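Local coordinates for protein alanine racemase (Actinobacillus succinogenes, PDB 3C3K) that is of unknown function but has the two-lobed periplasmic binding protein-like fold, as in the ligand-sensing domains of LacI-type regulators, at residues Asn20-Ala25 with Ile69-Leu74; Ser177-Ala182 with Gln201-Ser206; Ala128-Asp133 with Asp193-Gly198. All blocks are in the same frame, centred on the assembly; numbering follows the deposited sequence.

Contact 1. Residues Asn20-Ala25 with Ile69-Leu74; sequences NPFCAA and ITMDAL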
ATOM      1  N   ASN B  20       1.395  -2.279   4.169  1.00 13.90           N
ATOM      2  CA  ASN B  20       1.314  -3.668   3.707  1.00 14.04           C
ATOM      3  C   ASN B  20       0.163  -3.824   2.718  1.00 12.22           C
ATOM      4  O   ASN B  20      -0.970  -3.605   3.062  1.00 12.94           O
ATOM      5  CB  ASN B  20       1.108  -4.562   4.906  1.00 12.65           C
ATOM      6  CG  ASN B  20       1.148  -6.025   4.555  1.00 16.11           C
ATOM      7  OD1 ASN B  20       1.337  -6.395   3.401  1.00 12.52           O
ATOM      8  ND2 ASN B  20       0.990  -6.880   5.577  1.00 12.50           N
ATOM      9  N   PRO B  21       0.450  -4.148   1.446  1.00 13.28           N
ATOM     10  CA  PRO B  21      -0.652  -4.245   0.479  1.00 13.16           C
ATOM     11  C   PRO B  21      -1.730  -5.292   0.883  1.00 12.64           C
ATOM     12  O   PRO B  21      -2.828  -5.274   0.343  1.00 13.23           O
ATOM     13  CB  PRO B  21       0.069  -4.670  -0.818  1.00 14.05           C
ATOM     14  CG  PRO B  21       1.462  -5.233  -0.261  1.00 14.82           C
ATOM     15  CD  PRO B  21       1.764  -4.409   0.844  1.00 12.97           C
ATOM     16  N   PHE B  22      -1.405  -6.243   1.756  1.00 12.94           N
ATOM     17  CA  PHE B  22      -2.417  -7.195   2.240  1.00 13.60           C
ATOM     18  C   PHE B  22      -3.453  -6.428   3.067  1.00 14.22           C
ATOM     19  O   PHE B  22      -4.671  -6.633   2.950  1.00 13.24           O
ATOM     20  CB  PHE B  22      -1.746  -8.264   3.138  1.00 15.59           C
ATOM     21  CG  PHE B  22      -2.735  -9.153   3.912  1.00 14.04           C
ATOM     22  CD1 PHE B  22      -3.329 -10.236   3.288  1.00 16.10           C
ATOM     23  CD2 PHE B  22      -3.047  -8.886   5.227  1.00 13.47           C
ATOM     24  CE1 PHE B  22      -4.202 -11.062   3.977  1.00 17.02           C
ATOM     25  CE2 PHE B  22      -3.920  -9.695   5.924  1.00 15.00           C
ATOM     26  CZ  PHE B  22      -4.495 -10.784   5.296  1.00 15.03           C
ATOM     27  N   CYS B  23      -2.975  -5.520   3.922  1.00 14.16           N
ATOM     28  CA  CYS B  23      -3.950  -4.701   4.662  1.00 14.56           C
ATOM     29  C   CYS B  23      -4.868  -3.956   3.748  1.00 14.46           C
ATOM     30  O   CYS B  23      -6.031  -3.912   4.023  1.00 17.37           O
ATOM     31  CB  CYS B  23      -3.284  -3.738   5.588  1.00 16.42           C
ATOM     32  SG  CYS B  23      -2.345  -4.663   6.836  1.00 17.34           S
ATOM     33  N   ALA B  24      -4.350  -3.326   2.686  1.00 14.66           N
ATOM     34  CA  ALA B  24      -5.157  -2.530   1.801  1.00 13.44           C
ATOM     35  C   ALA B  24      -6.219  -3.379   1.160  1.00 11.95           C
ATOM     36  O   ALA B  24      -7.329  -2.916   0.926  1.00 13.03           O
ATOM     37  CB  ALA B  24      -4.263  -1.816   0.707  1.00 14.61           C
ATOM     38  N   ALA B  25      -5.881  -4.609   0.817  1.00 10.00           N
ATOM     39  CA  ALA B  25      -6.816  -5.544   0.225  1.00 10.70           C
ATOM     40  C   ALA B  25      -7.861  -5.962   1.229  1.00 11.99           C
ATOM     41  O   ALA B  25      -9.018  -6.068   0.882  1.00 11.97           O
ATOM     42  CB  ALA B  25      -6.108  -6.822  -0.337  1.00 11.93           C
ATOM     43  N   ILE B  69     -12.891  -4.036  14.030  1.00 13.31           N
ATOM     44  CA  ILE B  69     -12.179  -5.158  13.374  1.00 12.41           C
ATOM     45  C   ILE B  69     -10.728  -4.889  13.542  1.00 12.48           C
ATOM     46  O   ILE B  69     -10.289  -3.776  13.308  1.00 12.96           O
ATOM     47  CB  ILE B  69     -12.536  -5.248  11.891  1.00 13.10           C
ATOM     48  CG1 ILE B  69     -14.031  -5.496  11.786  1.00 11.89           C
ATOM     49  CG2 ILE B  69     -11.740  -6.417  11.185  1.00 13.38           C
ATOM     50  CD1 ILE B  69     -14.580  -5.327  10.333  1.00 10.00           C
ATOM     51  N   THR B  70     -10.015  -5.840  14.113  1.00 13.47           N
ATOM     52  CA  THR B  70      -8.585  -5.712  14.367  1.00 13.50           C
ATOM     53  C   THR B  70      -7.764  -6.716  13.512  1.00 14.50           C
ATOM     54  O   THR B  70      -8.173  -7.850  13.317  1.00 13.91           O
ATOM     55  CB  THR B  70      -8.232  -5.839  15.888  1.00 14.72           C
ATOM     56  OG1 THR B  70      -6.831  -5.499  16.042  1.00 16.51           O
ATOM     57  CG2 THR B  70      -8.548  -7.253  16.472  1.00 13.09           C
ATOM     58  N   MET B  71      -6.636  -6.243  12.970  1.00 13.04           N
ATOM     59  CA  MET B  71      -5.723  -7.064  12.278  1.00 13.42           C
ATOM     60  C   MET B  71      -4.412  -7.115  13.149  1.00 15.05           C
ATOM     61  O   MET B  71      -3.414  -7.675  12.720  1.00 13.52           O
ATOM     62  CB  MET B  71      -5.421  -6.508  10.872  1.00 13.92           C
ATOM     63  CG  MET B  71      -6.676  -6.073   9.962  1.00 13.92           C
ATOM     64  SD  MET B  71      -6.049  -5.363   8.348  1.00 10.93           S
ATOM     65  CE  MET B  71      -5.520  -6.858   7.725  1.00 11.53           C
ATOM     66  N   ASP B  72      -4.465  -6.638  14.403  1.00 14.16           N
ATOM     67  CA  ASP B  72      -3.254  -6.719  15.263  1.00 14.92           C
ATOM     68  C   ASP B  72      -2.876  -8.091  15.783  1.00 14.17           C
ATOM     69  O   ASP B  72      -3.679  -9.060  15.713  1.00 14.80           O
ATOM     70  CB  ASP B  72      -3.430  -5.799  16.461  1.00 16.52           C
ATOM     71  CG  ASP B  72      -3.187  -4.331  16.121  1.00 17.86           C
ATOM     72  OD1 ASP B  72      -2.717  -4.060  15.027  1.00 19.48           O
ATOM     73  OD2 ASP B  72      -3.358  -3.473  17.032  1.00 21.17           O
ATOM     74  N   ALA B  73      -1.660  -8.181  16.345  1.00 12.96           N
ATOM     75  CA  ALA B  73      -1.180  -9.428  16.932  1.00 14.02           C
ATOM     76  C   ALA B  73      -2.204  -9.971  17.930  1.00 14.31           C
ATOM     77  O   ALA B  73      -2.815  -9.206  18.732  1.00 14.69           O
ATOM     78  CB  ALA B  73       0.211  -9.227  17.632  1.00 13.90           C
ATOM     79  N   LEU B  74      -2.397 -11.290  17.857  1.00 15.46           N
ATOM     80  CA  LEU B  74      -3.353 -12.046  18.681  1.00 16.48           C
ATOM     81  C   LEU B  74      -3.170 -11.774  20.135  1.00 16.11           C
ATOM     82  O   LEU B  74      -4.136 -11.681  20.852  1.00 15.83           O
ATOM     83  CB  LEU B  74      -3.133 -13.562  18.448  1.00 19.44           C
ATOM     84  CG  LEU B  74      -4.103 -14.550  19.067  1.00 21.00           C
ATOM     85  CD1 LEU B  74      -5.420 -14.374  18.380  1.00 21.30           C
ATOM     86  CD2 LEU B  74      -3.541 -15.933  18.852  1.00 25.71           C
TER
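The terminal methyl of Met-71 carries this contact, wedged against Phe-22 and Cys-23 on the first turn of helix 21-35. Met-71 CE lies 3.7 Å from Phe-22 CE2 and meets the ring obliquely; CD2 of Phe-22 is the next carbon, at 4.1 Å from the same CE. The methyl also reaches Cys-23 SG, with 4.0 Å between SG and CE, and Cys-23 SG is 4.1 Å from Met-71 SD. A bend at the last torsion of Met-71 (chi3 71°) swings CE into this apolar corner, which Cys-92 and Val-15 help to line. With chi1 at 169°, the Phe-22 ring swings opposite the backbone N and reaches the methyl. Behind these side chains, Asn-20 is the N-cap of the helix: its OD1 takes the N-H of Phe-22 at 3.2 Å from N to OD1, the donor standing well above the carbonyl plane. On the opposing segment, Thr-70 OG1 accepts from Asp-72 N in an ST turn. A glycerol, probably from the crystallisation liquor, is hydrogen-bonded to Asn-20 ND2 and lies near Phe-22. The arrangement joins the first helix to the C-terminal end of strand 68-70, the strand edge that, in relatives of this fold, faces the ligand cleft between the two lobes.

Contact 2. Residues Ser177-Ala182 with Gln201-Ser206; sequences SLLKSA and QALTES
Leu-179 touches Ser-206 and Leu-203 beside one flat group, the backbone carbonyl of Ala-202. Ser-206 OG donates to Ala-202 O over 3.0 Å, tilted 32° from the plane of that carbonyl, and this bond links the serine back to the carbonyl four residues earlier. On the same oxygen of Ser-206 rests Leu-179 CD1, at 3.8 Å from OG, a methyl covering a hydroxyl whose proton is spent on the helix. Ser-206 CB is a little farther from Leu-179 CD1, at 4.2 Å. The other partner of this methyl is Leu-203 CD2, also 4.2 Å from Leu-179 CD1, the two leucine chains crossing at about a right angle. Leu-179 is extended beyond CB, with CD1 anti to CA (chi2 176°), which makes CD1 the foremost atom of the side chain. Leu-208 backs both leucines, Ile-210 and Val-214 lie against Leu-203, and Phe-176, three residues before Leu-179 on helix 168-179, packs on Ala-202 and Ser-206. Lys-172 adds a polar tie, with a salt bridge to Glu-205 and a hydrogen bond to Gln-201. This is helix-to-helix packing near the ends of helices 168-179 and 193-205, consecutive helices lying side by side on one layer of an alpha/beta lobe.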
ATOM      1  N   SER B 177      22.126 -11.581   3.663  1.00 16.18           N
ATOM      2  CA  SER B 177      22.539 -12.252   4.895  1.00 17.23           C
ATOM      3  C   SER B 177      22.536 -13.774   4.752  1.00 18.20           C
ATOM      4  O   SER B 177      23.442 -14.423   5.275  1.00 19.24           O
ATOM      5  CB  SER B 177      21.600 -11.828   6.013  1.00 18.60           C
ATOM      6  OG  SER B 177      21.958 -12.469   7.240  1.00 19.02           O
ATOM      7  N   LEU B 178      21.567 -14.353   4.015  1.00 16.70           N
ATOM      8  CA  LEU B 178      21.479 -15.833   3.830  1.00 16.69           C
ATOM      9  C   LEU B 178      22.487 -16.356   2.830  1.00 17.70           C
ATOM     10  O   LEU B 178      22.920 -17.512   2.897  1.00 16.36           O
ATOM     11  CB  LEU B 178      20.084 -16.260   3.342  1.00 15.13           C
ATOM     12  CG  LEU B 178      18.864 -15.990   4.246  1.00 16.80           C
ATOM     13  CD1 LEU B 178      17.614 -16.081   3.402  1.00 16.20           C
ATOM     14  CD2 LEU B 178      18.794 -16.949   5.417  1.00 17.72           C
ATOM     15  N   LEU B 179      22.863 -15.496   1.893  1.00 18.28           N
ATOM     16  CA  LEU B 179      23.860 -15.847   0.916  1.00 19.74           C
ATOM     17  C   LEU B 179      25.236 -15.806   1.542  1.00 21.74           C
ATOM     18  O   LEU B 179      26.139 -16.436   1.020  1.00 20.70           O
ATOM     19  CB  LEU B 179      23.819 -14.911  -0.279  1.00 18.81           C
ATOM     20  CG  LEU B 179      22.490 -15.062  -1.062  1.00 19.00           C
ATOM     21  CD1 LEU B 179      22.388 -14.063  -2.217  1.00 15.32           C
ATOM     22  CD2 LEU B 179      22.373 -16.475  -1.582  1.00 16.26           C
ATOM     23  N   LYS B 180      25.398 -15.055   2.635  1.00 23.60           N
ATOM     24  CA  LYS B 180      26.724 -14.931   3.262  1.00 26.35           C
ATOM     25  C   LYS B 180      26.907 -16.061   4.247  1.00 27.21           C
ATOM     26  O   LYS B 180      26.732 -15.882   5.456  1.00 28.38           O
ATOM     27  CB  LYS B 180      26.858 -13.595   3.999  1.00 26.52           C
ATOM     28  CG  LYS B 180      27.645 -12.548   3.256  1.00 28.65           C
ATOM     29  CD  LYS B 180      27.915 -11.340   4.216  1.00 28.67           C
ATOM     30  CE  LYS B 180      29.071 -10.404   3.664  1.00 31.11           C
ATOM     31  NZ  LYS B 180      29.425  -9.257   4.574  1.00 22.22           N
ATOM     32  N   SER B 181      27.199 -17.247   3.751  1.00 27.96           N
ATOM     33  CA  SER B 181      27.298 -18.393   4.653  1.00 28.44           C
ATOM     34  C   SER B 181      27.949 -19.504   3.940  1.00 28.08           C
ATOM     35  O   SER B 181      27.959 -19.501   2.711  1.00 26.98           O
ATOM     36  CB  SER B 181      25.939 -18.857   5.153  1.00 28.76           C
ATOM     37  OG  SER B 181      26.005 -20.223   5.445  1.00 33.08           O
ATOM     38  N   ALA B 182      28.493 -20.439   4.731  1.00 28.38           N
ATOM     39  CA  ALA B 182      29.212 -21.632   4.230  1.00 27.66           C
ATOM     40  C   ALA B 182      28.364 -22.337   3.189  1.00 26.61           C
ATOM     41  O   ALA B 182      28.820 -22.591   2.063  1.00 26.95           O
ATOM     42  CB  ALA B 182      29.519 -22.585   5.383  1.00 27.66           C
ATOM     43  N   GLN B 201      15.287  -9.481  -6.320  1.00 15.04           N
ATOM     44  CA  GLN B 201      16.296  -8.468  -6.627  1.00 16.71           C
ATOM     45  C   GLN B 201      17.722  -8.782  -6.148  1.00 16.03           C
ATOM     46  O   GLN B 201      18.685  -8.666  -6.913  1.00 16.51           O
ATOM     47  CB  GLN B 201      15.890  -7.119  -6.082  1.00 17.47           C
ATOM     48  CG  GLN B 201      16.856  -6.071  -6.611  1.00 22.36           C
ATOM     49  CD  GLN B 201      16.391  -4.660  -6.485  1.00 23.50           C
ATOM     50  OE1 GLN B 201      17.029  -3.844  -5.808  1.00 21.88           O
ATOM     51  NE2 GLN B 201      15.335  -4.325  -7.221  1.00 25.67           N
ATOM     52  N   ALA B 202      17.904  -9.174  -4.896  1.00 16.19           N
ATOM     53  CA  ALA B 202      19.268  -9.522  -4.427  1.00 15.61           C
ATOM     54  C   ALA B 202      19.836 -10.742  -5.148  1.00 16.04           C
ATOM     55  O   ALA B 202      21.044 -10.838  -5.471  1.00 17.45           O
ATOM     56  CB  ALA B 202      19.221  -9.824  -2.936  1.00 16.53           C
ATOM     57  N   LEU B 203      18.991 -11.699  -5.396  1.00 15.36           N
ATOM     58  CA  LEU B 203      19.408 -12.926  -6.073  1.00 15.52           C
ATOM     59  C   LEU B 203      19.963 -12.615  -7.499  1.00 16.18           C
ATOM     60  O   LEU B 203      21.055 -13.073  -7.897  1.00 15.54           O
ATOM     61  CB  LEU B 203      18.221 -13.891  -6.137  1.00 14.40           C
ATOM     62  CG  LEU B 203      17.952 -14.675  -4.820  1.00 13.73           C
ATOM     63  CD1 LEU B 203      16.764 -15.521  -5.017  1.00 12.34           C
ATOM     64  CD2 LEU B 203      19.141 -15.576  -4.397  1.00 10.45           C
ATOM     65  N   THR B 204      19.191 -11.830  -8.250  1.00 18.27           N
ATOM     66  CA  THR B 204      19.552 -11.342  -9.585  1.00 19.50           C
ATOM     67  C   THR B 204      20.827 -10.512  -9.600  1.00 20.15           C
ATOM     68  O   THR B 204      21.683 -10.664 -10.503  1.00 19.28           O
ATOM     69  CB  THR B 204      18.423 -10.509 -10.164  1.00 20.09           C
ATOM     70  OG1 THR B 204      17.240 -11.310 -10.163  1.00 21.54           O
ATOM     71  CG2 THR B 204      18.743 -10.067 -11.555  1.00 21.63           C
ATOM     72  N   GLU B 205      20.967  -9.627  -8.629  1.00 21.95           N
ATOM     73  CA  GLU B 205      22.163  -8.791  -8.564  1.00 24.00           C
ATOM     74  C   GLU B 205      23.363  -9.617  -8.135  1.00 24.41           C
ATOM     75  O   GLU B 205      24.498  -9.224  -8.318  1.00 25.07           O
ATOM     76  CB  GLU B 205      21.952  -7.642  -7.604  1.00 24.54           C
ATOM     77  CG  GLU B 205      20.993  -6.605  -8.130  1.00 28.28           C
ATOM     78  CD  GLU B 205      20.697  -5.537  -7.099  1.00 30.05           C
ATOM     79  OE1 GLU B 205      21.180  -5.660  -5.953  1.00 34.07           O
ATOM     80  OE2 GLU B 205      19.994  -4.573  -7.438  1.00 31.63           O
ATOM     81  N   SER B 206      23.111 -10.771  -7.550  1.00 25.42           N
ATOM     82  CA  SER B 206      24.179 -11.638  -7.084  1.00 25.35           C
ATOM     83  C   SER B 206      24.524 -12.622  -8.211  1.00 25.83           C
ATOM     84  O   SER B 206      25.430 -13.410  -8.079  1.00 26.67           O
ATOM     85  CB  SER B 206      23.740 -12.384  -5.821  1.00 25.27           C
ATOM     86  OG  SER B 206      23.797 -11.554  -4.654  1.00 25.94           O
TER

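Contact 3. Residues Ala128-Asp133 with Asp193-Gly198; sequences ALINHD and DVLAAG
Leu-195 lies over Ile-130 and His-132 in the parallel alpha/beta layering of the C-terminal lobe of a periplasmic binding protein-like fold, where helix 193-205 covers strand 127-131. From the helix backbone, CB of Leu-195 sets off toward the strand. CG stands beside the backbone N and anti to the carbonyl carbon (chi1 -66°), and the chain then runs straight on, chi2 176° placing CD1 at the far end. CD1 is the branch that does the touching. It comes to 4.2 Å from Ile-130 CG2, the two side chains meeting at a slant, and to 4.1 Å from His-132 CB, so a single methyl bridges the last part of the strand and the loop after it. Ala-190 of the neighbouring strand 187-190 and Ala-170 of helix 168-179 also pack on this leucine. Ile-130 also touches Ala-174 and Thr-175 of helix 168-179, and Ile-188 and Ala-190 of strand 187-190. The imidazole of His-132 has a partner of its own, ND1 hydrogen-bonding to Ala-163 O, while Asp-133 CB sits 3.8 Å above one ring face, offset toward the rim. Just before it, Asn-131 OD1 accepts the backbone N-H of His-132 at 2.7 Å between OD1 and N, a bent bond with an angle of 141° at the hydrogen.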
ATOM      1  N   ALA B 128      15.477 -21.738   2.914  1.00 15.22           N
ATOM      2  CA  ALA B 128      15.604 -20.675   3.935  1.00 13.96           C
ATOM      3  C   ALA B 128      14.261 -19.962   4.060  1.00 14.76           C
ATOM      4  O   ALA B 128      13.392 -20.061   3.150  1.00 14.71           O
ATOM      5  CB  ALA B 128      16.752 -19.632   3.537  1.00 14.71           C
ATOM      6  N   LEU B 129      14.076 -19.288   5.198  1.00 12.34           N
ATOM      7  CA  LEU B 129      12.891 -18.499   5.497  1.00 12.79           C
ATOM      8  C   LEU B 129      13.291 -17.041   5.770  1.00 13.47           C
ATOM      9  O   LEU B 129      14.262 -16.763   6.498  1.00 13.10           O
ATOM     10  CB  LEU B 129      12.130 -19.095   6.708  1.00 12.06           C
ATOM     11  CG  LEU B 129      10.840 -18.403   7.184  1.00 11.67           C
ATOM     12  CD1 LEU B 129       9.667 -18.823   6.209  1.00 11.13           C
ATOM     13  CD2 LEU B 129      10.457 -18.818   8.606  1.00 13.66           C
ATOM     14  N   ILE B 130      12.605 -16.108   5.121  1.00 12.53           N
ATOM     15  CA  ILE B 130      12.727 -14.712   5.519  1.00 12.72           C
ATOM     16  C   ILE B 130      11.438 -14.443   6.323  1.00 13.58           C
ATOM     17  O   ILE B 130      10.306 -14.500   5.759  1.00 12.67           O
ATOM     18  CB  ILE B 130      12.838 -13.722   4.301  1.00 12.00           C
ATOM     19  CG1 ILE B 130      14.082 -14.024   3.494  1.00  9.29           C
ATOM     20  CG2 ILE B 130      12.916 -12.230   4.818  1.00 13.24           C
ATOM     21  CD1 ILE B 130      14.277 -13.158   2.273  1.00 14.40           C
ATOM     22  N   ASN B 131      11.589 -14.246   7.626  1.00 13.80           N
ATOM     23  CA  ASN B 131      10.418 -13.960   8.459  1.00 15.53           C
ATOM     24  C   ASN B 131      10.422 -12.458   8.834  1.00 17.28           C
ATOM     25  O   ASN B 131      11.384 -11.739   8.524  1.00 17.38           O
ATOM     26  CB  ASN B 131      10.402 -14.905   9.677  1.00 13.85           C
ATOM     27  CG  ASN B 131       9.028 -15.096  10.259  1.00 14.90           C
ATOM     28  OD1 ASN B 131       8.117 -14.309   9.995  1.00 17.77           O
ATOM     29  ND2 ASN B 131       8.878 -16.095  11.142  1.00 13.75           N
ATOM     30  N   HIS B 132       9.387 -11.943   9.478  1.00 18.34           N
ATOM     31  CA  HIS B 132       9.417 -10.494   9.720  1.00 20.78           C
ATOM     32  C   HIS B 132       9.251 -10.156  11.192  1.00 23.11           C
ATOM     33  O   HIS B 132      10.287  -9.956  11.914  1.00 27.66           O
ATOM     34  CB  HIS B 132       8.511  -9.702   8.731  1.00 20.67           C
ATOM     35  CG  HIS B 132       8.238  -8.275   9.121  1.00 21.16           C
ATOM     36  ND1 HIS B 132       9.234  -7.376   9.454  1.00 18.48           N
ATOM     37  CD2 HIS B 132       7.067  -7.581   9.213  1.00 24.00           C
ATOM     38  CE1 HIS B 132       8.692  -6.197   9.745  1.00 19.39           C
ATOM     39  NE2 HIS B 132       7.382  -6.293   9.619  1.00 19.89           N
ATOM     40  N   ASP B 133       8.023 -10.120  11.680  1.00 23.17           N
ATOM     41  CA  ASP B 133       7.724  -9.649  13.074  1.00 21.27           C
ATOM     42  C   ASP B 133       6.971 -10.744  13.817  1.00 20.77           C
ATOM     43  O   ASP B 133       5.774 -10.957  13.596  1.00 18.66           O
ATOM     44  CB  ASP B 133       6.845  -8.397  12.950  1.00 22.57           C
ATOM     45  CG  ASP B 133       6.395  -7.782  14.300  1.00 26.20           C
ATOM     46  OD1 ASP B 133       6.775  -8.182  15.441  1.00 19.79           O
ATOM     47  OD2 ASP B 133       5.607  -6.824  14.158  1.00 31.63           O
ATOM     48  N   ASP B 193       4.929 -11.387  -0.092  1.00 13.62           N
ATOM     49  CA  ASP B 193       5.395 -11.070  -1.427  1.00 12.74           C
ATOM     50  C   ASP B 193       6.316  -9.836  -1.467  1.00 12.61           C
ATOM     51  O   ASP B 193       7.137  -9.758  -2.307  1.00 12.10           O
ATOM     52  CB  ASP B 193       4.195 -10.796  -2.351  1.00 14.76           C
ATOM     53  CG  ASP B 193       3.337 -12.011  -2.556  1.00 15.17           C
ATOM     54  OD1 ASP B 193       3.855 -13.138  -2.390  1.00 15.89           O
ATOM     55  OD2 ASP B 193       2.183 -11.865  -2.974  1.00 20.51           O
ATOM     56  N   VAL B 194       6.146  -8.872  -0.576  1.00 12.32           N
ATOM     57  CA  VAL B 194       6.987  -7.641  -0.569  1.00 13.26           C
ATOM     58  C   VAL B 194       8.469  -8.042  -0.283  1.00 13.65           C
ATOM     59  O   VAL B 194       9.405  -7.570  -0.925  1.00 12.72           O
ATOM     60  CB  VAL B 194       6.484  -6.647   0.482  1.00 14.53           C
ATOM     61  CG1 VAL B 194       7.393  -5.431   0.578  1.00 15.03           C
ATOM     62  CG2 VAL B 194       5.061  -6.167   0.151  1.00 15.44           C
ATOM     63  N   LEU B 195       8.651  -8.914   0.688  1.00 13.13           N
ATOM     64  CA  LEU B 195      10.004  -9.361   1.058  1.00 13.86           C
ATOM     65  C   LEU B 195      10.572 -10.234  -0.047  1.00 13.95           C
ATOM     66  O   LEU B 195      11.767 -10.192  -0.301  1.00 14.19           O
ATOM     67  CB  LEU B 195       9.917 -10.134   2.375  1.00 12.64           C
ATOM     68  CG  LEU B 195       9.488  -9.217   3.520  1.00 10.91           C
ATOM     69  CD1 LEU B 195       9.333 -10.131   4.770  1.00 13.72           C
ATOM     70  CD2 LEU B 195      10.501  -8.052   3.763  1.00 10.84           C
ATOM     71  N   ALA B 196       9.718 -11.001  -0.723  1.00 14.49           N
ATOM     72  CA  ALA B 196      10.177 -11.948  -1.775  1.00 14.65           C
ATOM     73  C   ALA B 196      10.635 -11.170  -3.010  1.00 15.46           C
ATOM     74  O   ALA B 196      11.586 -11.558  -3.696  1.00 16.32           O
ATOM     75  CB  ALA B 196       9.085 -12.979  -2.140  1.00 12.99           C
ATOM     76  N   ALA B 197       9.976 -10.039  -3.282  1.00 16.43           N
ATOM     77  CA  ALA B 197      10.375  -9.201  -4.418  1.00 16.37           C
ATOM     78  C   ALA B 197      11.804  -8.699  -4.208  1.00 15.72           C
ATOM     79  O   ALA B 197      12.570  -8.580  -5.163  1.00 14.85           O
ATOM     80  CB  ALA B 197       9.414  -8.045  -4.590  1.00 15.87           C
ATOM     81  N   GLY B 198      12.153  -8.424  -2.953  1.00 16.65           N
ATOM     82  CA  GLY B 198      13.511  -7.989  -2.580  1.00 14.65           C
ATOM     83  C   GLY B 198      14.467  -9.163  -2.642  1.00 14.95           C
ATOM     84  O   GLY B 198      15.642  -9.030  -3.033  1.00 12.86           O
TER

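Overall arrangement
From the N terminus, contact 1 closes first: residues 20-25, on helix 21-35, meet the end of strand 68-70, a closure within the lobe whose parallel sheet contains strands 9-15 and 68-70. The chain later enters the second lobe, where contact 3 opens at 128-133. Contact 2 opens at 177-182 before contact 3 closes at 193-198, and closes at 201-206, so these two cross. They share helix 193-205, and Leu-178 CD1 packs 3.7 Å from Ala-128 CB. Together they tie strand 127-131 and helix 168-179 to that shared helix. Contact 1, with its centre about 17 Å from that of contact 3, touches it across the lobes where Pro-21 meets Val-194.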